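Side-chain contacts in assembly chaperone of ribosomal protein L4 (Acl4) (Chaetomium thermophilum, PDB 5TQB), which probably binds newly made ribosomal protein L4 and escorts it toward ribosome assembly, using a superhelical scaffold of tetratricopeptide-repeat-like helices: residues G56-A61 / A92-E97; R108-L113 / A146-A151; R304-V309 / E318-H323; P223-F228 / T251-A256. All coordinates share one frame; numbering follows the deposited sequence.

Contact 1. Residues G56-A61 / A92-E97; sequences GDIDAA and AQLSEE
Ile58 and Ala61 meet Leu94 where the predicted tetratricopeptide repeat, an all-helical TPR motif, packs its helix 58-71 against the last part of helix 86-94. The segment starts at Gly56, which ends the preceding helix in a Schellman motif with positive phi (85°). Asp57 then takes the N-cap position of the new helix: its OD2 accepts from Ala60 N at 3.0 Å, the donor standing well above the carboxylate plane. This capping bond probably helps to hold the first turn, from which Ile58 and Ala61 project.

Ile58 comes next. With CG1 anti to the carbonyl carbon (chi1 -56°), the other branch, CG2, stands opposite the backbone N and reaches Leu94 CG at 3.8 Å. Its neighbour Asp59 leaves the apolar patch and joins a charged cluster in which Arg62 forms salt bridges with both Asp59 and Glu96 and also bonds to Leu94 O. The two carboxylates are near one another, Asp59 OD1 lying 5.8 Å from Glu96 OE2, and the shared arginine probably offsets their like charge.

The bound partner protein adds an apolar side chain against Ile58 and an aromatic one against Leu94, so the patch is also part of an interface. One helical turn after Asp57, the Ala61 methyl completes it: Ala61 CB lies 4.1 Å from Leu94 CD2, the branch that also passes 4.2 Å from Ile58 O.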
loop_
_atom_site.group_PDB
_atom_site.type_symbol
_atom_site.label_atom_id
_atom_site.label_comp_id
_atom_site.label_asym_id
_atom_site.label_seq_id
_atom_site.Cartn_x
_atom_site.Cartn_y
_atom_site.Cartn_z
ATOM N N GLY B 56 3.916 16.410 4.708
ATOM C CA GLY B 56 2.928 16.561 5.758
ATOM C C GLY B 56 2.572 18.012 6.036
ATOM O O GLY B 56 1.833 18.299 6.978
ATOM N N ASP B 57 3.102 18.928 5.227
ATOM C CA ASP B 57 2.750 20.343 5.336
ATOM C C ASP B 57 1.533 20.641 4.468
ATOM O O ASP B 57 1.657 21.058 3.318
ATOM C CB ASP B 57 3.921 21.238 4.926
ATOM C CG ASP B 57 3.664 22.709 5.230
ATOM O OD1 ASP B 57 4.639 23.486 5.296
ATOM O OD2 ASP B 57 2.485 23.086 5.413
ATOM N N ILE B 58 0.356 20.431 5.042
ATOM C CA ILE B 58 -0.902 20.535 4.315
ATOM C C ILE B 58 -1.207 21.967 3.893
ATOM O O ILE B 58 -1.736 22.201 2.809
ATOM C CB ILE B 58 -2.072 20.013 5.189
ATOM C CG1 ILE B 58 -1.798 18.582 5.657
ATOM C CG2 ILE B 58 -3.389 20.065 4.435
ATOM C CD1 ILE B 58 -1.524 17.589 4.538
ATOM N N ASP B 59 -0.884 22.923 4.753
ATOM C CA ASP B 59 -1.232 24.314 4.493
ATOM C C ASP B 59 -0.381 24.908 3.375
ATOM O O ASP B 59 -0.853 25.744 2.604
ATOM C CB ASP B 59 -1.100 25.141 5.770
ATOM C CG ASP B 59 -2.053 24.683 6.859
ATOM O OD1 ASP B 59 -3.238 25.078 6.811
ATOM O OD2 ASP B 59 -1.620 23.929 7.758
ATOM N N ALA B 60 0.875 24.478 3.293
ATOM C CA ALA B 60 1.745 24.885 2.199
ATOM C C ALA B 60 1.248 24.238 0.919
ATOM O O ALA B 60 1.194 24.873 -0.136
ATOM C CB ALA B 60 3.181 24.477 2.477
ATOM N N ALA B 61 0.875 22.968 1.025
ATOM C CA ALA B 61 0.362 22.220 -0.114
ATOM C C ALA B 61 -0.895 22.860 -0.698
ATOM O O ALA B 61 -1.057 22.909 -1.919
ATOM C CB ALA B 61 0.085 20.794 0.282
ATOM N N ALA B 92 -9.840 19.474 -3.177
ATOM C CA ALA B 92 -11.086 18.893 -2.687
ATOM C C ALA B 92 -10.859 18.154 -1.369
ATOM O O ALA B 92 -11.647 18.289 -0.434
ATOM C CB ALA B 92 -11.671 17.948 -3.729
ATOM N N GLN B 93 -9.779 17.379 -1.296
ATOM C CA GLN B 93 -9.466 16.618 -0.091
ATOM C C GLN B 93 -8.933 17.511 1.017
ATOM O O GLN B 93 -9.179 17.268 2.202
ATOM C CB GLN B 93 -8.439 15.532 -0.389
ATOM C CG GLN B 93 -9.025 14.318 -1.074
ATOM C CD GLN B 93 -8.020 13.197 -1.291
ATOM O OE1 GLN B 93 -8.317 12.230 -1.993
ATOM N NE2 GLN B 93 -6.833 13.312 -0.693
ATOM N N LEU B 94 -8.203 18.546 0.621
ATOM C CA LEU B 94 -7.575 19.456 1.573
ATOM C C LEU B 94 -8.523 20.561 2.030
ATOM O O LEU B 94 -8.174 21.364 2.894
ATOM C CB LEU B 94 -6.310 20.067 0.955
ATOM C CG LEU B 94 -5.029 19.240 1.123
ATOM C CD1 LEU B 94 -5.263 17.756 0.865
ATOM C CD2 LEU B 94 -3.901 19.767 0.233
ATOM N N SER B 95 -9.721 20.592 1.455
ATOM C CA SER B 95 -10.704 21.620 1.782
ATOM C C SER B 95 -11.022 21.628 3.267
ATOM O O SER B 95 -11.290 20.586 3.860
ATOM C CB SER B 95 -11.992 21.396 0.997
ATOM O OG SER B 95 -12.997 22.300 1.425
ATOM N N GLU B 96 -10.989 22.817 3.856
ATOM C CA GLU B 96 -11.206 22.980 5.285
ATOM C C GLU B 96 -12.700 23.056 5.596
ATOM O O GLU B 96 -13.121 22.777 6.715
ATOM C CB GLU B 96 -10.475 24.223 5.802
ATOM C CG GLU B 96 -10.609 25.461 4.911
ATOM C CD GLU B 96 -9.533 25.542 3.828
ATOM O OE1 GLU B 96 -9.852 25.288 2.645
ATOM O OE2 GLU B 96 -8.373 25.866 4.163
ATOM N N GLU B 97 -13.494 23.435 4.600
ATOM C CA GLU B 97 -14.943 23.404 4.720
ATOM C C GLU B 97 -15.455 21.987 4.488
ATOM O O GLU B 97 -16.354 21.518 5.184
ATOM C CB GLU B 97 -15.587 24.359 3.710
ATOM C CG GLU B 97 -17.115 24.251 3.644
ATOM C CD GLU B 97 -17.757 25.299 2.743
ATOM O OE1 GLU B 97 -18.682 24.940 1.981
ATOM O OE2 GLU B 97 -17.349 26.480 2.803
#

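Contact 2. Residues R108-L113 / A146-A151; sequences RGATVL and AETLCA. With EDO (1,2-ethanediol), chain I.
Thr148 sets its two branches against Ala110 and Leu113, joining helices 100-125 and 131-156 of this alpha-solenoid as an antiparallel helical hairpin. Of the three, Thr148 loses the most surface to the contact. A chi1 of -63° sets its OG1 beside the backbone N and sends CG2 toward the small side chain of Ala110, whose CB is 4.2 Å from Thr148 CG2. The alanine lets the backbones come near, with Ala110 CA and Thr148 CA 6.6 Å apart. The hydroxyl is buried but satisfied within its own helix by a hydrogen bond to Arg144 O. Leu89 of helix 86-94 also touches Thr148.

Glu147, one residue earlier, turns to another side of the helix, where OE2 forms a salt bridge with Arg144 and accepts from Trp184 NE1. A bound 1,2-ethanediol donates from O2 to Glu147 OE1 at 3.0 Å. With an alanine in place of Glu147, Arg144 would probably be left without its charge mate and the Trp184 indole N-H without this acceptor. Back at the hairpin, Leu113 reaches across with a single methyl, its CD1 lying 3.8 Å from Thr148 OG1.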
loop_
_atom_site.group_PDB
_atom_site.type_symbol
_atom_site.label_atom_id
_atom_site.label_comp_id
_atom_site.label_asym_id
_atom_site.label_seq_id
_atom_site.Cartn_x
_atom_site.Cartn_y
_atom_site.Cartn_z
ATOM N N ARG B 108 -14.882 19.924 -10.770
ATOM C CA ARG B 108 -13.961 20.601 -11.673
ATOM C C ARG B 108 -12.897 19.630 -12.169
ATOM O O ARG B 108 -12.496 19.676 -13.334
ATOM C CB ARG B 108 -13.292 21.780 -10.972
ATOM C CG ARG B 108 -14.210 22.979 -10.784
ATOM C CD ARG B 108 -13.593 24.261 -11.306
ATOM N NE ARG B 108 -13.054 25.103 -10.242
ATOM C CZ ARG B 108 -12.109 26.022 -10.423
ATOM N NH1 ARG B 108 -11.569 26.208 -11.623
ATOM N NH2 ARG B 108 -11.690 26.750 -9.398
ATOM N N GLY B 109 -12.451 18.748 -11.280
ATOM C CA GLY B 109 -11.442 17.764 -11.622
ATOM C C GLY B 109 -11.984 16.709 -12.564
ATOM O O GLY B 109 -11.308 16.291 -13.508
ATOM N N ALA B 110 -13.210 16.272 -12.300
ATOM C CA ALA B 110 -13.871 15.292 -13.151
ATOM C C ALA B 110 -14.072 15.854 -14.558
ATOM O O ALA B 110 -13.886 15.143 -15.547
ATOM C CB ALA B 110 -15.203 14.879 -12.545
ATOM N N THR B 111 -14.442 17.131 -14.643
ATOM C CA THR B 111 -14.660 17.791 -15.930
ATOM C C THR B 111 -13.398 17.750 -16.793
ATOM O O THR B 111 -13.459 17.420 -17.977
ATOM C CB THR B 111 -15.091 19.264 -15.748
ATOM O OG1 THR B 111 -16.316 19.320 -15.013
ATOM C CG2 THR B 111 -15.296 19.948 -17.095
ATOM N N VAL B 112 -12.260 18.088 -16.192
ATOM C CA VAL B 112 -10.985 18.069 -16.901
ATOM C C VAL B 112 -10.659 16.655 -17.362
ATOM O O VAL B 112 -10.273 16.447 -18.510
ATOM C CB VAL B 112 -9.843 18.597 -16.013
ATOM C CG1 VAL B 112 -8.495 18.474 -16.722
ATOM C CG2 VAL B 112 -10.104 20.046 -15.628
ATOM N N LEU B 113 -10.824 15.688 -16.466
ATOM C CA LEU B 113 -10.557 14.289 -16.788
ATOM C C LEU B 113 -11.427 13.781 -17.937
ATOM O O LEU B 113 -10.928 13.126 -18.850
ATOM C CB LEU B 113 -10.771 13.405 -15.556
ATOM C CG LEU B 113 -9.694 13.480 -14.474
ATOM C CD1 LEU B 113 -10.182 12.819 -13.184
ATOM C CD2 LEU B 113 -8.399 12.841 -14.952
ATOM N N ALA B 146 -13.064 7.496 -12.146
ATOM C CA ALA B 146 -13.902 6.605 -11.351
ATOM C C ALA B 146 -13.649 6.831 -9.866
ATOM O O ALA B 146 -14.584 6.892 -9.058
ATOM C CB ALA B 146 -13.628 5.165 -11.717
ATOM N N GLU B 147 -12.374 6.967 -9.515
ATOM C CA GLU B 147 -11.979 7.237 -8.142
ATOM C C GLU B 147 -12.490 8.602 -7.678
ATOM O O GLU B 147 -12.773 8.794 -6.500
ATOM C CB GLU B 147 -10.457 7.170 -8.006
ATOM C CG GLU B 147 -9.876 5.763 -8.147
ATOM C CD GLU B 147 -8.395 5.764 -8.556
ATOM O OE1 GLU B 147 -7.741 6.825 -8.463
ATOM O OE2 GLU B 147 -7.888 4.700 -8.977
ATOM N N THR B 148 -12.609 9.544 -8.609
ATOM C CA THR B 148 -13.097 10.882 -8.285
ATOM C C THR B 148 -14.588 10.834 -7.969
ATOM O O THR B 148 -15.064 11.497 -7.042
ATOM C CB THR B 148 -12.847 11.866 -9.444
ATOM O OG1 THR B 148 -11.434 12.000 -9.665
ATOM C CG2 THR B 148 -13.427 13.234 -9.136
ATOM N N LEU B 149 -15.326 10.048 -8.742
ATOM C CA LEU B 149 -16.755 9.926 -8.522
ATOM C C LEU B 149 -16.971 9.250 -7.176
ATOM O O LEU B 149 -17.829 9.662 -6.395
ATOM C CB LEU B 149 -17.411 9.142 -9.664
ATOM C CG LEU B 149 -17.181 9.742 -11.061
ATOM C CD1 LEU B 149 -17.834 8.891 -12.134
ATOM C CD2 LEU B 149 -17.677 11.171 -11.145
ATOM N N CYS B 150 -16.154 8.239 -6.893
ATOM C CA CYS B 150 -16.219 7.535 -5.620
ATOM C C CYS B 150 -15.892 8.480 -4.476
ATOM O O CYS B 150 -16.495 8.403 -3.406
ATOM C CB CYS B 150 -15.254 6.351 -5.611
ATOM S SG CYS B 150 -15.779 4.952 -6.651
ATOM N N ALA B 151 -14.941 9.380 -4.699
ATOM C CA ALA B 151 -14.597 10.349 -3.668
ATOM C C ALA B 151 -15.810 11.217 -3.333
ATOM O O ALA B 151 -16.034 11.553 -2.173
ATOM C CB ALA B 151 -13.432 11.205 -4.099
HETATM C C1 EDO I . -4.917 6.159 -6.903
HETATM O O1 EDO I . -5.533 4.947 -6.521
HETATM C C2 EDO I . -5.320 7.244 -5.932
HETATM O O2 EDO I . -6.692 7.104 -5.637
#

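Contact 3. Residues R304-V309 / E318-H323; sequences RQCLKV and ERLGEH. With EDO (1,2-ethanediol), chain G.
This is a buried, largely apolar helix-to-helix contact at the C-terminal end of the helical-repeat fold, where Cys306 and Leu307 of helix 291-313 meet Leu320 and Gly321 of the antiparallel helix 318-333. The short connection between the helices makes the pair a helical hairpin. Leu307 CA and Gly321 CA, the nearest of the two backbones, are 6.7 Å apart.

The lack of a side chain at Gly321 is consistent with this spacing: the glycine offers bare backbone, and the end of Leu307 lies along it, with CD1 4.2 Å from Gly321 CA. On the first helix, a chi1 of 168° swings the sulfur of Cys306 away from its own backbone N, and SG comes to 4.0 Å from Leu320 CD2. Helix 262-281 packs against both: Val262 and Trp265 touch Cys306, and Tyr266 touches Leu320. The partner protein packs its backbone on Leu320 as well.

Gln305 points to a different side of its helix and bends at chi2 (63°), and its NE2 makes a weak hydrogen bond of 3.0 Å, strongly bent at 121°, to O2 of a bound 1,2-ethanediol; its side chain also lies on Trp265. A glycine at this position would be likely to leave that diol oxygen without its amide donor and Trp265 without this neighbour. At the hairpin itself, the same Leu307 methyl that skirts the glycine makes its closest approach to a carbonyl, CD1 to Gly321 O at 3.6 Å.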
loop_
_atom_site.group_PDB
_atom_site.type_symbol
_atom_site.label_atom_id
_atom_site.label_comp_id
_atom_site.label_asym_id
_atom_site.label_seq_id
_atom_site.Cartn_x
_atom_site.Cartn_y
_atom_site.Cartn_z
ATOM N N ARG B 304 -2.858 -6.587 21.536
ATOM C CA ARG B 304 -1.706 -6.280 22.374
ATOM C C ARG B 304 -0.699 -5.508 21.535
ATOM O O ARG B 304 -0.183 -4.472 21.955
ATOM C CB ARG B 304 -1.074 -7.563 22.919
ATOM C CG ARG B 304 -1.897 -8.244 24.010
ATOM C CD ARG B 304 -1.393 -7.898 25.403
ATOM N NE ARG B 304 -2.275 -8.411 26.449
ATOM C CZ ARG B 304 -2.275 -9.667 26.891
ATOM N NH1 ARG B 304 -1.442 -10.566 26.380
ATOM N NH2 ARG B 304 -3.119 -10.029 27.846
ATOM N N GLN B 305 -0.452 -6.007 20.330
ATOM C CA GLN B 305 0.519 -5.397 19.434
ATOM C C GLN B 305 0.042 -4.024 18.980
ATOM O O GLN B 305 0.850 -3.130 18.733
ATOM C CB GLN B 305 0.759 -6.298 18.226
ATOM C CG GLN B 305 1.873 -5.817 17.304
ATOM C CD GLN B 305 3.225 -5.782 17.990
ATOM O OE1 GLN B 305 3.475 -6.521 18.942
ATOM N NE2 GLN B 305 4.107 -4.919 17.506
ATOM N N CYS B 306 -1.274 -3.857 18.873
ATOM C CA CYS B 306 -1.839 -2.565 18.518
ATOM C C CYS B 306 -1.475 -1.531 19.579
ATOM O O CYS B 306 -0.955 -0.465 19.255
ATOM C CB CYS B 306 -3.357 -2.657 18.365
ATOM S SG CYS B 306 -4.193 -1.059 18.263
ATOM N N LEU B 307 -1.729 -1.855 20.842
ATOM C CA LEU B 307 -1.434 -0.935 21.939
ATOM C C LEU B 307 0.063 -0.688 22.067
ATOM O O LEU B 307 0.491 0.393 22.465
ATOM C CB LEU B 307 -1.966 -1.465 23.277
ATOM C CG LEU B 307 -3.429 -1.231 23.682
ATOM C CD1 LEU B 307 -3.916 0.179 23.339
ATOM C CD2 LEU B 307 -4.332 -2.266 23.049
ATOM N N LYS B 308 0.859 -1.701 21.750
ATOM C CA LYS B 308 2.303 -1.570 21.821
ATOM C C LYS B 308 2.757 -0.495 20.831
ATOM O O LYS B 308 3.385 0.488 21.219
ATOM C CB LYS B 308 2.960 -2.911 21.515
ATOM C CG LYS B 308 4.471 -2.908 21.651
ATOM C CD LYS B 308 5.049 -4.279 21.346
ATOM C CE LYS B 308 6.544 -4.318 21.587
ATOM N NZ LYS B 308 7.098 -5.665 21.298
ATOM N N VAL B 309 2.410 -0.679 19.558
ATOM C CA VAL B 309 2.729 0.293 18.509
ATOM C C VAL B 309 2.054 1.636 18.782
ATOM O O VAL B 309 2.575 2.684 18.406
ATOM C CB VAL B 309 2.276 -0.220 17.124
ATOM C CG1 VAL B 309 2.532 0.815 16.038
ATOM C CG2 VAL B 309 2.982 -1.527 16.781
ATOM N N GLU B 318 -7.555 8.237 20.814
ATOM C CA GLU B 318 -7.847 7.767 22.168
ATOM C C GLU B 318 -8.971 6.730 22.217
ATOM O O GLU B 318 -8.861 5.736 22.928
ATOM C CB GLU B 318 -8.182 8.946 23.087
ATOM C CG GLU B 318 -6.998 9.872 23.354
ATOM C CD GLU B 318 -7.335 11.016 24.299
ATOM O OE1 GLU B 318 -8.536 11.257 24.550
ATOM O OE2 GLU B 318 -6.394 11.676 24.791
ATOM N N ARG B 319 -10.042 6.950 21.463
ATOM C CA ARG B 319 -11.182 6.033 21.497
ATOM C C ARG B 319 -10.828 4.636 20.981
ATOM O O ARG B 319 -11.327 3.633 21.492
ATOM C CB ARG B 319 -12.362 6.610 20.714
ATOM C CG ARG B 319 -12.936 7.866 21.340
ATOM C CD ARG B 319 -14.372 8.099 20.920
ATOM N NE ARG B 319 -14.475 8.638 19.570
ATOM C CZ ARG B 319 -15.620 8.785 18.911
ATOM N NH1 ARG B 319 -16.764 8.421 19.475
ATOM N NH2 ARG B 319 -15.620 9.291 17.685
ATOM N N LEU B 320 -9.966 4.571 19.973
ATOM C CA LEU B 320 -9.517 3.288 19.443
ATOM C C LEU B 320 -8.624 2.584 20.457
ATOM O O LEU B 320 -8.675 1.361 20.605
ATOM C CB LEU B 320 -8.775 3.493 18.124
ATOM C CG LEU B 320 -8.285 2.236 17.402
ATOM C CD1 LEU B 320 -8.320 2.457 15.905
ATOM C CD2 LEU B 320 -6.870 1.857 17.837
ATOM N N GLY B 321 -7.814 3.369 21.160
ATOM C CA GLY B 321 -6.923 2.839 22.171
ATOM C C GLY B 321 -7.675 2.239 23.342
ATOM O O GLY B 321 -7.296 1.193 23.864
ATOM N N GLU B 322 -8.747 2.896 23.760
ATOM C CA GLU B 322 -9.523 2.400 24.888
ATOM C C GLU B 322 -10.345 1.176 24.502
ATOM O O GLU B 322 -10.559 0.291 25.323
ATOM C CB GLU B 322 -10.425 3.497 25.457
ATOM C CG GLU B 322 -9.663 4.716 25.980
ATOM C CD GLU B 322 -8.553 4.358 26.964
ATOM O OE1 GLU B 322 -8.747 3.433 27.783
ATOM O OE2 GLU B 322 -7.482 5.002 26.914
ATOM N N HIS B 323 -10.798 1.115 23.256
ATOM C CA HIS B 323 -11.597 -0.022 22.816
ATOM C C HIS B 323 -10.754 -1.288 22.728
ATOM O O HIS B 323 -11.219 -2.377 23.067
ATOM C CB HIS B 323 -12.240 0.249 21.461
ATOM C CG HIS B 323 -13.281 -0.760 21.086
ATOM N ND1 HIS B 323 -13.477 -1.177 19.788
ATOM C CD2 HIS B 323 -14.189 -1.425 21.839
ATOM C CE1 HIS B 323 -14.463 -2.060 19.757
ATOM N NE2 HIS B 323 -14.909 -2.229 20.990
HETATM C C1 EDO G . 5.677 -6.715 14.713
HETATM O O1 EDO G . 5.278 -7.025 13.396
HETATM C C2 EDO G . 6.190 -5.290 14.776
HETATM O O2 EDO G . 5.108 -4.386 14.695
#

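Contact 4. Residues P223-F228 / T251-A256; sequences PGVPPF and TERLIA. With EDO (1,2-ethanediol), chain F; EDO (1,2-ethanediol), chain K; EDO (1,2-ethanediol), chain D.
Phe228, the first residue of helix 228-240, lays one face of its ring against the Leu254 CD2 methyl, so that this helix start and the loop before it pack on the next helix of the alpha-solenoid, 244-257. Its CB makes no close contact with Leu254 and lies near a bound 1,2-ethanediol, whose O1 accepts from Phe228 N at 3.2 Å. With CG anti to the backbone N (chi1 -159°), the ring is sent across to the leucine. Phe228 CG is already 3.9 Å from Leu254 CD2, and CD1 is closer, at 3.5 Å. CE1 has two neighbours: the same methyl, and Leu254 O at 3.4 Å. At the tip, CZ meets the methyl and the carbonyl again, each less closely. The methyl thus makes a CH-pi contact, CD2 being 3.6 Å from the ring centroid and 18° off the normal.

An aromatic ring of the partner protein meets Phe228 as well, its plane inclined by about 30°. Three residues before Phe228, Val225 CG1 lies at the edge of the Arg253 guanidinium, 4.3 Å from NH1, while Arg231 touches both side chains. The contact therefore rests on dispersion, with a weak CH-pi component, and Phe228 serves both the fold and the interface.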
loop_
_atom_site.group_PDB
_atom_site.type_symbol
_atom_site.label_atom_id
_atom_site.label_comp_id
_atom_site.label_asym_id
_atom_site.label_seq_id
_atom_site.Cartn_x
_atom_site.Cartn_y
_atom_site.Cartn_z
ATOM N N PRO B 223 0.447 -3.028 -10.415
ATOM C CA PRO B 223 -0.321 -1.777 -10.368
ATOM C C PRO B 223 -1.825 -1.981 -10.161
ATOM O O PRO B 223 -2.532 -1.008 -9.904
ATOM C CB PRO B 223 -0.074 -1.157 -11.750
ATOM C CG PRO B 223 1.164 -1.786 -12.244
ATOM C CD PRO B 223 1.180 -3.170 -11.686
ATOM N N GLY B 224 -2.302 -3.216 -10.284
ATOM C CA GLY B 224 -3.710 -3.519 -10.082
ATOM C C GLY B 224 -4.137 -3.611 -8.621
ATOM O O GLY B 224 -5.332 -3.629 -8.324
ATOM N N VAL B 225 -3.166 -3.669 -7.710
ATOM C CA VAL B 225 -3.447 -3.786 -6.277
ATOM C C VAL B 225 -3.775 -2.416 -5.694
ATOM O O VAL B 225 -2.984 -1.484 -5.837
ATOM C CB VAL B 225 -2.241 -4.378 -5.513
ATOM C CG1 VAL B 225 -2.519 -4.453 -4.004
ATOM C CG2 VAL B 225 -1.899 -5.753 -6.054
ATOM N N PRO B 226 -4.937 -2.285 -5.029
ATOM C CA PRO B 226 -5.332 -0.966 -4.519
ATOM C C PRO B 226 -4.385 -0.411 -3.459
ATOM O O PRO B 226 -3.770 -1.186 -2.728
ATOM C CB PRO B 226 -6.728 -1.209 -3.921
ATOM C CG PRO B 226 -6.884 -2.661 -3.808
ATOM C CD PRO B 226 -5.999 -3.287 -4.837
ATOM N N PRO B 227 -4.270 0.924 -3.372
ATOM C CA PRO B 227 -3.392 1.535 -2.369
ATOM C C PRO B 227 -3.777 1.159 -0.941
ATOM O O PRO B 227 -4.938 0.843 -0.674
ATOM C CB PRO B 227 -3.612 3.038 -2.580
ATOM C CG PRO B 227 -4.177 3.165 -3.946
ATOM C CD PRO B 227 -4.992 1.944 -4.155
ATOM N N PHE B 228 -2.792 1.206 -0.046
ATOM C CA PHE B 228 -2.964 0.904 1.367
ATOM C C PHE B 228 -4.218 1.547 1.980
ATOM O O PHE B 228 -5.062 0.835 2.520
ATOM C CB PHE B 228 -1.707 1.334 2.134
ATOM C CG PHE B 228 -1.527 0.649 3.456
ATOM C CD1 PHE B 228 -0.653 -0.418 3.584
ATOM C CD2 PHE B 228 -2.214 1.084 4.576
ATOM C CE1 PHE B 228 -0.476 -1.042 4.807
ATOM C CE2 PHE B 228 -2.044 0.464 5.797
ATOM C CZ PHE B 228 -1.173 -0.599 5.916
ATOM N N THR B 251 -5.915 -8.054 6.081
ATOM C CA THR B 251 -5.185 -7.415 7.180
ATOM C C THR B 251 -3.781 -7.997 7.361
ATOM O O THR B 251 -2.874 -7.302 7.821
ATOM C CB THR B 251 -5.938 -7.499 8.542
ATOM O OG1 THR B 251 -6.272 -8.859 8.845
ATOM C CG2 THR B 251 -7.197 -6.653 8.518
ATOM N N GLU B 252 -3.599 -9.264 7.004
ATOM C CA GLU B 252 -2.292 -9.891 7.137
ATOM C C GLU B 252 -1.323 -9.364 6.073
ATOM O O GLU B 252 -0.157 -9.107 6.372
ATOM C CB GLU B 252 -2.404 -11.414 7.070
ATOM C CG GLU B 252 -1.124 -12.112 7.506
ATOM C CD GLU B 252 -1.328 -13.564 7.901
ATOM O OE1 GLU B 252 -2.386 -13.888 8.486
ATOM O OE2 GLU B 252 -0.419 -14.382 7.633
ATOM N N ARG B 253 -1.810 -9.195 4.845
ATOM C CA ARG B 253 -1.018 -8.580 3.779
ATOM C C ARG B 253 -0.637 -7.153 4.155
ATOM O O ARG B 253 0.504 -6.738 3.969
ATOM C CB ARG B 253 -1.804 -8.573 2.463
ATOM C CG ARG B 253 -1.159 -7.787 1.302
ATOM C CD ARG B 253 -0.175 -8.630 0.506
ATOM N NE ARG B 253 -0.856 -9.614 -0.334
ATOM C CZ ARG B 253 -1.377 -9.354 -1.531
ATOM N NH1 ARG B 253 -1.306 -8.133 -2.050
ATOM N NH2 ARG B 253 -1.979 -10.320 -2.214
ATOM N N LEU B 254 -1.597 -6.398 4.676
ATOM C CA LEU B 254 -1.342 -5.009 5.032
ATOM C C LEU B 254 -0.226 -4.884 6.067
ATOM O O LEU B 254 0.634 -4.013 5.948
ATOM C CB LEU B 254 -2.623 -4.338 5.529
ATOM C CG LEU B 254 -3.658 -4.011 4.446
ATOM C CD1 LEU B 254 -4.995 -3.623 5.067
ATOM C CD2 LEU B 254 -3.164 -2.894 3.535
ATOM N N ILE B 255 -0.234 -5.761 7.070
ATOM C CA ILE B 255 0.785 -5.749 8.119
ATOM C C ILE B 255 2.137 -6.204 7.575
ATOM O O ILE B 255 3.189 -5.824 8.093
ATOM C CB ILE B 255 0.362 -6.645 9.313
ATOM C CG1 ILE B 255 -0.775 -5.990 10.097
ATOM C CG2 ILE B 255 1.521 -6.915 10.268
ATOM C CD1 ILE B 255 -0.411 -4.664 10.771
ATOM N N ALA B 256 2.109 -7.017 6.530
ATOM C CA ALA B 256 3.338 -7.422 5.868
ATOM C C ALA B 256 3.982 -6.246 5.107
ATOM O O ALA B 256 5.142 -6.328 4.706
ATOM C CB ALA B 256 3.070 -8.593 4.938
HETATM C C1 EDO F . 2.697 -9.804 8.608
HETATM O O1 EDO F . 2.081 -10.934 8.028
HETATM C C2 EDO F . 4.201 -9.934 8.511
HETATM O O2 EDO F . 4.818 -8.815 9.113
HETATM C C1 EDO K . -3.808 2.404 -8.144
HETATM O O1 EDO K . -3.413 3.566 -7.452
HETATM C C2 EDO K . -3.231 1.183 -7.461
HETATM O O2 EDO K . -3.571 0.030 -8.197
HETATM C C1 EDO D . 0.325 1.541 -1.968
HETATM O O1 EDO D . 0.115 0.505 -1.038
HETATM C C2 EDO D . -0.167 2.854 -1.397
HETATM O O2 EDO D . 0.006 3.878 -2.352
#

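In the fold
The four contacts mark a path along the helical solenoid, and all touch the bound partner protein, so its interface extends over much of the scaffold. Contacts 1 and 2 are neighbours, their centres 18 Å apart, and helix 86-94 joins them, supplying Leu94 to one and Leu89 to the other. Contacts 3 and 4 have centres 22 Å apart and share helix 262-281, where Trp265 touches Gln305 and Cys306 of contact 3 and Ile255 of contact 4. Between these halves, contact 4 comes within about 6 Å of contact 2, nearest atoms, although their centres are 24 Å apart. Contacts 2 and 3 lie farthest from each other, 36 Å between centres.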